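Local atomic coordinates of oxidoreductase, NAD-binding (Acidithiobacillus ferrooxidans, PDB entry 7BVJ), a protein that catalyses the NAD(+)-dependent oxidation of the glucosamine 3-position of UDP-N-acetylglucosamine to a ketone, a step in the synthesis of lipid A. Residues A[33-36]-A[37-40]; A[147-150]-A[151-154]; A[167-170]-A[171-175]. All coordinates share one frame; numbering follows the deposited sequence.

Interaction 1 (A[33-36]-A[37-40]). With NAD (nicotinamide-adenine-dinucleotide), chain E.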
# COMPACT_ATOMS: atom_id res chain seq x y z
N ASP A 33 -22.17 0.67 -3.51
CA ASP A 33 -21.89 0.28 -2.14
C ASP A 33 -23.06 -0.57 -1.65
O ASP A 33 -24.19 -0.42 -2.13
CB ASP A 33 -21.67 1.53 -1.25
CG ASP A 33 -20.98 1.19 0.07
OD1 ASP A 33 -21.63 0.55 0.93
OD2 ASP A 33 -19.80 1.57 0.24
N GLU A 34 -22.77 -1.50 -0.74
CA GLU A 34 -23.85 -2.33 -0.21
C GLU A 34 -24.83 -1.50 0.60
O GLU A 34 -26.00 -1.85 0.70
CB GLU A 34 -23.29 -3.50 0.62
CG GLU A 34 -22.69 -3.09 1.95
CD GLU A 34 -22.68 -4.21 3.00
OE1 GLU A 34 -22.46 -5.39 2.65
OE2 GLU A 34 -22.89 -3.88 4.19
N ASN A 35 -24.37 -0.38 1.14
CA ASN A 35 -25.21 0.57 1.87
C ASN A 35 -25.68 1.63 0.87
O ASN A 35 -24.90 2.49 0.45
CB ASN A 35 -24.40 1.15 3.04
CG ASN A 35 -25.19 2.13 3.90
OD1 ASN A 35 -25.72 3.12 3.41
ND2 ASN A 35 -25.23 1.85 5.20
N ALA A 36 -26.96 1.55 0.47
CA ALA A 36 -27.45 2.37 -0.64
C ALA A 36 -27.41 3.86 -0.30
O ALA A 36 -27.02 4.68 -1.13
CB ALA A 36 -28.87 1.95 -1.03
N GLU A 37 -27.81 4.21 0.92
CA GLU A 37 -27.70 5.59 1.39
C GLU A 37 -26.32 6.19 1.12
O GLU A 37 -26.20 7.34 0.67
CB GLU A 37 -27.98 5.63 2.89
CG GLU A 37 -28.83 6.76 3.38
CD GLU A 37 -29.38 6.47 4.75
OE1 GLU A 37 -28.65 5.88 5.57
OE2 GLU A 37 -30.55 6.81 5.02
N ARG A 38 -25.27 5.42 1.39
CA ARG A 38 -23.90 5.94 1.31
C ARG A 38 -23.48 6.15 -0.14
O ARG A 38 -22.89 7.18 -0.49
CB ARG A 38 -22.96 4.98 2.04
CG ARG A 38 -21.52 5.48 2.17
CD ARG A 38 -20.70 4.52 3.02
NE ARG A 38 -21.15 4.51 4.42
CZ ARG A 38 -21.31 3.41 5.15
NH1 ARG A 38 -21.06 2.21 4.63
NH2 ARG A 38 -21.72 3.51 6.41
N ALA A 39 -23.75 5.17 -1.00
CA ALA A 39 -23.58 5.36 -2.43
C ALA A 39 -24.33 6.59 -2.92
O ALA A 39 -23.82 7.36 -3.73
CB ALA A 39 -24.05 4.12 -3.19
N ALA A 40 -25.57 6.77 -2.45
CA ALA A 40 -26.38 7.89 -2.91
C ALA A 40 -25.75 9.22 -2.52
O ALA A 40 -25.71 10.15 -3.33
CB ALA A 40 -27.81 7.78 -2.37
PA NAD E . -15.06 1.38 5.44
O1A NAD E . -15.85 0.21 5.95
O2A NAD E . -15.17 2.84 5.79
O5B NAD E . -15.63 1.39 3.79
C5B NAD E . -16.14 0.11 3.51
C4B NAD E . -17.25 0.23 2.46
O4B NAD E . -17.42 -1.01 1.80
C3B NAD E . -18.54 0.52 3.23
O3B NAD E . -19.07 1.62 2.58
C2B NAD E . -19.39 -0.75 3.01
O2B NAD E . -20.77 -0.44 2.86
C1B NAD E . -18.83 -1.19 1.66
N9A NAD E . -18.98 -2.62 1.39
C8A NAD E . -18.85 -3.72 2.21
N7A NAD E . -19.03 -4.87 1.57
C5A NAD E . -19.30 -4.52 0.26
C6A NAD E . -19.58 -5.28 -0.90
N6A NAD E . -19.63 -6.66 -0.82
N1A NAD E . -19.81 -4.65 -2.08
C2A NAD E . -19.76 -3.28 -2.07
N3A NAD E . -19.49 -2.43 -1.06
C4A NAD E . -19.27 -3.10 0.12
O3 NAD E . -13.45 1.19 5.47
PN NAD E . -12.52 2.10 4.54
O1N NAD E . -13.00 2.70 3.24
O2N NAD E . -11.61 2.66 5.57
O5D NAD E . -11.34 0.93 3.86

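Interaction 2 (A[147-150]-A[151-154])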
# COMPACT_ATOMS: atom_id res chain seq x y z
N PRO A 147 -1.89 6.55 16.57
CA PRO A 147 -2.61 6.70 17.84
C PRO A 147 -3.87 5.85 17.87
O PRO A 147 -4.50 5.59 16.84
CB PRO A 147 -2.94 8.20 17.87
CG PRO A 147 -3.03 8.58 16.44
CD PRO A 147 -1.98 7.76 15.73
N PHE A 148 -4.24 5.43 19.07
CA PHE A 148 -5.45 4.65 19.23
C PHE A 148 -6.68 5.53 19.00
O PHE A 148 -6.82 6.58 19.64
CB PHE A 148 -5.49 4.00 20.61
CG PHE A 148 -6.34 2.78 20.66
CD1 PHE A 148 -5.96 1.64 19.98
CD2 PHE A 148 -7.54 2.78 21.35
CE1 PHE A 148 -6.75 0.50 20.01
CE2 PHE A 148 -8.34 1.65 21.38
CZ PHE A 148 -7.94 0.51 20.71
N LYS A 149 -7.53 5.14 18.07
CA LYS A 149 -8.74 5.85 17.71
C LYS A 149 -9.94 4.93 17.89
O LYS A 149 -9.77 3.71 18.01
CB LYS A 149 -8.69 6.34 16.25
CG LYS A 149 -7.41 7.01 15.83
CD LYS A 149 -6.97 6.50 14.47
CE LYS A 149 -5.50 6.82 14.20
NZ LYS A 149 -4.90 5.86 13.23
N PRO A 150 -11.16 5.47 17.92
CA PRO A 150 -12.33 4.60 18.14
C PRO A 150 -12.37 3.38 17.24
O PRO A 150 -12.86 2.32 17.66
CB PRO A 150 -13.52 5.54 17.89
CG PRO A 150 -13.01 6.86 18.32
CD PRO A 150 -11.56 6.89 17.89
N ARG A 151 -11.81 3.47 16.04
CA ARG A 151 -11.84 2.38 15.09
C ARG A 151 -10.60 1.48 15.15
O ARG A 151 -10.53 0.50 14.40
CB ARG A 151 -11.99 2.93 13.66
CG ARG A 151 -13.35 3.56 13.37
CD ARG A 151 -13.47 5.00 13.89
NE ARG A 151 -14.72 5.64 13.46
CZ ARG A 151 -15.13 6.84 13.85
NH1 ARG A 151 -14.40 7.56 14.69
NH2 ARG A 151 -16.28 7.33 13.40
N SER A 152 -9.63 1.79 16.02
CA SER A 152 -8.34 1.11 15.95
C SER A 152 -8.43 -0.39 16.20
O SER A 152 -7.55 -1.13 15.77
CB SER A 152 -7.37 1.73 16.96
OG SER A 152 -6.92 3.00 16.52
N LEU A 153 -9.49 -0.85 16.86
CA LEU A 153 -9.63 -2.28 17.10
C LEU A 153 -9.78 -3.06 15.81
O LEU A 153 -9.54 -4.27 15.81
CB LEU A 153 -10.83 -2.53 18.02
CG LEU A 153 -10.54 -2.21 19.49
CD1 LEU A 153 -11.58 -2.83 20.43
CD2 LEU A 153 -9.13 -2.64 19.86
N ASP A 154 -10.15 -2.41 14.71
CA ASP A 154 -10.21 -3.07 13.42
C ASP A 154 -8.98 -2.78 12.56
O ASP A 154 -9.02 -3.01 11.35
CB ASP A 154 -11.49 -2.65 12.69
CG ASP A 154 -12.74 -3.04 13.45
OD1 ASP A 154 -13.48 -2.14 13.91
OD2 ASP A 154 -12.97 -4.26 13.62
O HOH W 1 -4.64 3.33 15.44

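Interaction 3 (A[167-170]-A[171-175])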
# COMPACT_ATOMS: atom_id res chain seq x y z
N ASP A 167 6.33 -4.08 2.11
CA ASP A 167 6.31 -3.92 0.66
C ASP A 167 7.49 -3.08 0.19
O ASP A 167 8.14 -3.42 -0.80
CB ASP A 167 4.99 -3.30 0.22
CG ASP A 167 4.96 -3.02 -1.27
OD1 ASP A 167 5.21 -3.96 -2.06
OD2 ASP A 167 4.69 -1.85 -1.64
N LEU A 168 7.75 -1.96 0.87
CA LEU A 168 8.88 -1.11 0.53
C LEU A 168 10.18 -1.90 0.58
O LEU A 168 11.03 -1.77 -0.30
CB LEU A 168 8.96 0.07 1.49
CG LEU A 168 7.89 1.15 1.28
CD1 LEU A 168 7.95 2.24 2.36
CD2 LEU A 168 8.00 1.74 -0.14
N THR A 169 10.33 -2.73 1.61
CA THR A 169 11.49 -3.60 1.74
C THR A 169 11.64 -4.49 0.52
O THR A 169 12.71 -4.56 -0.11
CB THR A 169 11.33 -4.44 2.99
OG1 THR A 169 11.39 -3.60 4.17
CG2 THR A 169 12.38 -5.53 3.01
N LEU A 170 10.56 -5.21 0.17
CA LEU A 170 10.67 -6.13 -0.96
C LEU A 170 10.97 -5.38 -2.25
O LEU A 170 11.69 -5.89 -3.11
CB LEU A 170 9.39 -6.97 -1.10
CG LEU A 170 9.15 -7.98 0.03
CD1 LEU A 170 7.74 -8.52 -0.02
CD2 LEU A 170 10.15 -9.13 0.00
N LEU A 171 10.46 -4.15 -2.39
CA LEU A 171 10.65 -3.41 -3.63
C LEU A 171 12.06 -2.84 -3.74
O LEU A 171 12.72 -3.00 -4.77
CB LEU A 171 9.62 -2.29 -3.73
CG LEU A 171 9.66 -1.44 -5.00
CD1 LEU A 171 9.08 -2.23 -6.15
CD2 LEU A 171 8.91 -0.15 -4.80
N LEU A 172 12.52 -2.17 -2.70
CA LEU A 172 13.86 -1.59 -2.72
C LEU A 172 14.93 -2.65 -2.84
O LEU A 172 15.96 -2.41 -3.48
CB LEU A 172 14.09 -0.75 -1.47
CG LEU A 172 13.10 0.40 -1.34
CD1 LEU A 172 13.41 1.24 -0.12
CD2 LEU A 172 13.12 1.26 -2.60
N THR A 173 14.71 -3.83 -2.25
CA THR A 173 15.73 -4.87 -2.35
C THR A 173 15.59 -5.75 -3.58
O THR A 173 16.60 -6.24 -4.11
CB THR A 173 15.72 -5.76 -1.10
OG1 THR A 173 14.40 -6.30 -0.92
CG2 THR A 173 16.16 -4.95 0.14
N GLY A 174 14.37 -6.00 -4.04
CA GLY A 174 14.21 -6.99 -5.09
C GLY A 174 14.51 -8.41 -4.65
O GLY A 174 14.71 -9.28 -5.49
N ALA A 175 14.51 -8.67 -3.34
CA ALA A 175 14.88 -9.96 -2.79
C ALA A 175 13.66 -10.63 -2.16
O ALA A 175 12.59 -10.04 -2.04
CB ALA A 175 16.02 -9.80 -1.79
O HOH W 2 10.86 -8.90 -3.96

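Interaction 1 (A[33-36]-A[37-40])
Arg-38 folds back over Asn-35, and its side chain can be followed from the helix to the coenzyme. Arg-38 CB rests beside Asn-35 O at 3.5 Å and almost as near to Asn-35 OD1. With CG anti to the backbone N (chi1 -173°), the chain runs out toward the ribose until Arg-38 CD lies 3.4 Å from NAD O3B. A bend at chi3 (-68°) then turns the guanidinium back across the Asn-35 side chain. Asn-35 CB lies over one face, and the amide stacks with its plane 29° from that of the guanidinium. At the tip, Arg-38 NH1 donates to NAD O3B (2.9 Å), which sits at the guanidinium edge.

This is the end of the second strand of the Rossmann fold, where an acidic residue classically grips the adenosine ribose. Here Asp-33 OD1 accepts from NAD O2B and OD2 from NAD O3B, though both modelled bonds are so short that their exact lengths are doubtful. Asp-33 OD1 also closes an Asx turn, taking Asn-35 N on its anti lone pair at 2.9 Å, while OD2 has a second donor in Val-11 N. NH1 of Arg-38 stays 4.1 Å from Asp-33 OD1, beyond a salt bridge. Asn-35 is the N-cap of helix 36-46: its OD1 accepts from Arg-38 N at 3.1 Å, with the donor tilted from the amide carbonyl plane.

Interaction 2 (A[147-150]-A[151-154])
Ser-152 turns back on Lys-149 to close a type I beta turn, Lys-149 to Ser-152, in the loop that joins strand 139-147 to helix 157-173 of the C-terminal domain. Its backbone bond runs from Ser-152 N to Lys-149 O at 2.8 Å, nearly straight at the hydrogen but approaching from above the carbonyl plane, 52° out of it. A second bond, from Lys-149 N to Ser-152 OG at 2.7 Å, reinforces the turn with an N-H...O angle of 171°. The serine hydroxyl is placed for this by its first torsion (chi1 -74°), which sets OG beside its own backbone N and anti to the carbonyl carbon.

The serine methylene serves the apolar side of the turn. Ser-152 CB lies over one face of the Phe-148 ring, 3.3 Å from Phe-148 CD1, while Leu-153 CD2 meets the same ring at its edge, 3.5 Å from CZ. Leu-153 also touches Val-188 of another loop, and Pro-147 packs on Pro-218, so the residues flanking the turn bear on other loops.

Pro-150 and Arg-151 form the corner. The arginine chain bends at chi2, bringing Arg-151 NH1 back alongside the pyrrolidine ring, 3.9 Å from Pro-150 CB; the guanidinium meets that carbon obliquely. The side chain of Arg-151 comes within about 8 Å of the bound NAD, near it but not in contact. Asp-154 N donates to Arg-151 O, carrying the chain into a further turn.

A water joins the polar side: it donates to Pro-147 O at 2.7 Å and accepts a weak bond from Lys-149 NZ, and it is also hydrogen-bonded to Ser-152 OG.

Interaction 3 (A[167-170]-A[171-175])
Asp-167 O to Leu-171 N, Leu-168 O to Leu-172 N, Thr-169 O to Thr-173 N and Leu-170 O to Gly-174 N form four successive i to i+4 bonds of 2.8 to 3.0 Å, which carry helix 157-173 to its C-terminal end. Gly-174 then leaves helical geometry with a positive phi of 68°, and its N reaches Leu-170 O from above the carbonyl plane.

Thr-173 adds a side-chain bond to this last turn. Its OG1 sits between the backbone N and the carbonyl carbon (chi1 55°) and donates to Thr-169 O at 2.6 Å. Thr-169 O is thus held by two donors, Thr-173 OG1 and Thr-173 N, which arrive from opposite faces of the carbonyl plane. The same hydroxyl accepts a weak bond from Ala-175 N, linking the helix end to the chain that leaves it. A valine here would probably cost Thr-169 O its second donor and leave Ala-175 N without this weak acceptor.

Leu-172 lays its CG 3.2 Å from Leu-168 O, alongside the backbone bond to its own N. Across the helix end, Leu-170 CD2 lies 3.3 Å from Ala-175 O, and a water donates to both Leu-170 O and Ala-175 O.

Around the helix axis the neighbours differ: Leu-170 packs against Arg-295 and Val-296 of helix 290-312, Leu-168 meets Ile-126 and Leu-172 meets Arg-130 of helix 124-132, and Thr-169, Thr-173 and Ala-175 lie on Leu-201 of strand 194-201.

In the fold
Along the chain the three contacts follow in series and fall in two domains. Interaction 1 belongs to the NAD-binding Rossmann domain, where strand 27-32 of its parallel sheet passes into helix 36-46. Interactions 2 and 3 belong to the C-terminal domain, one in the loop leading into helix 157-173 and the other at that helix's end, their centres about 28 Å apart. The centres of interactions 1 and 2 are about 24 Å apart, but their nearest atoms are only about 10 Å apart, which places the loop at 147-154 near the NAD site, though not in contact with interaction 1. Interaction 3, about 38 Å from interaction 1 between centres, lies away from the NAD site, against the mixed sheet.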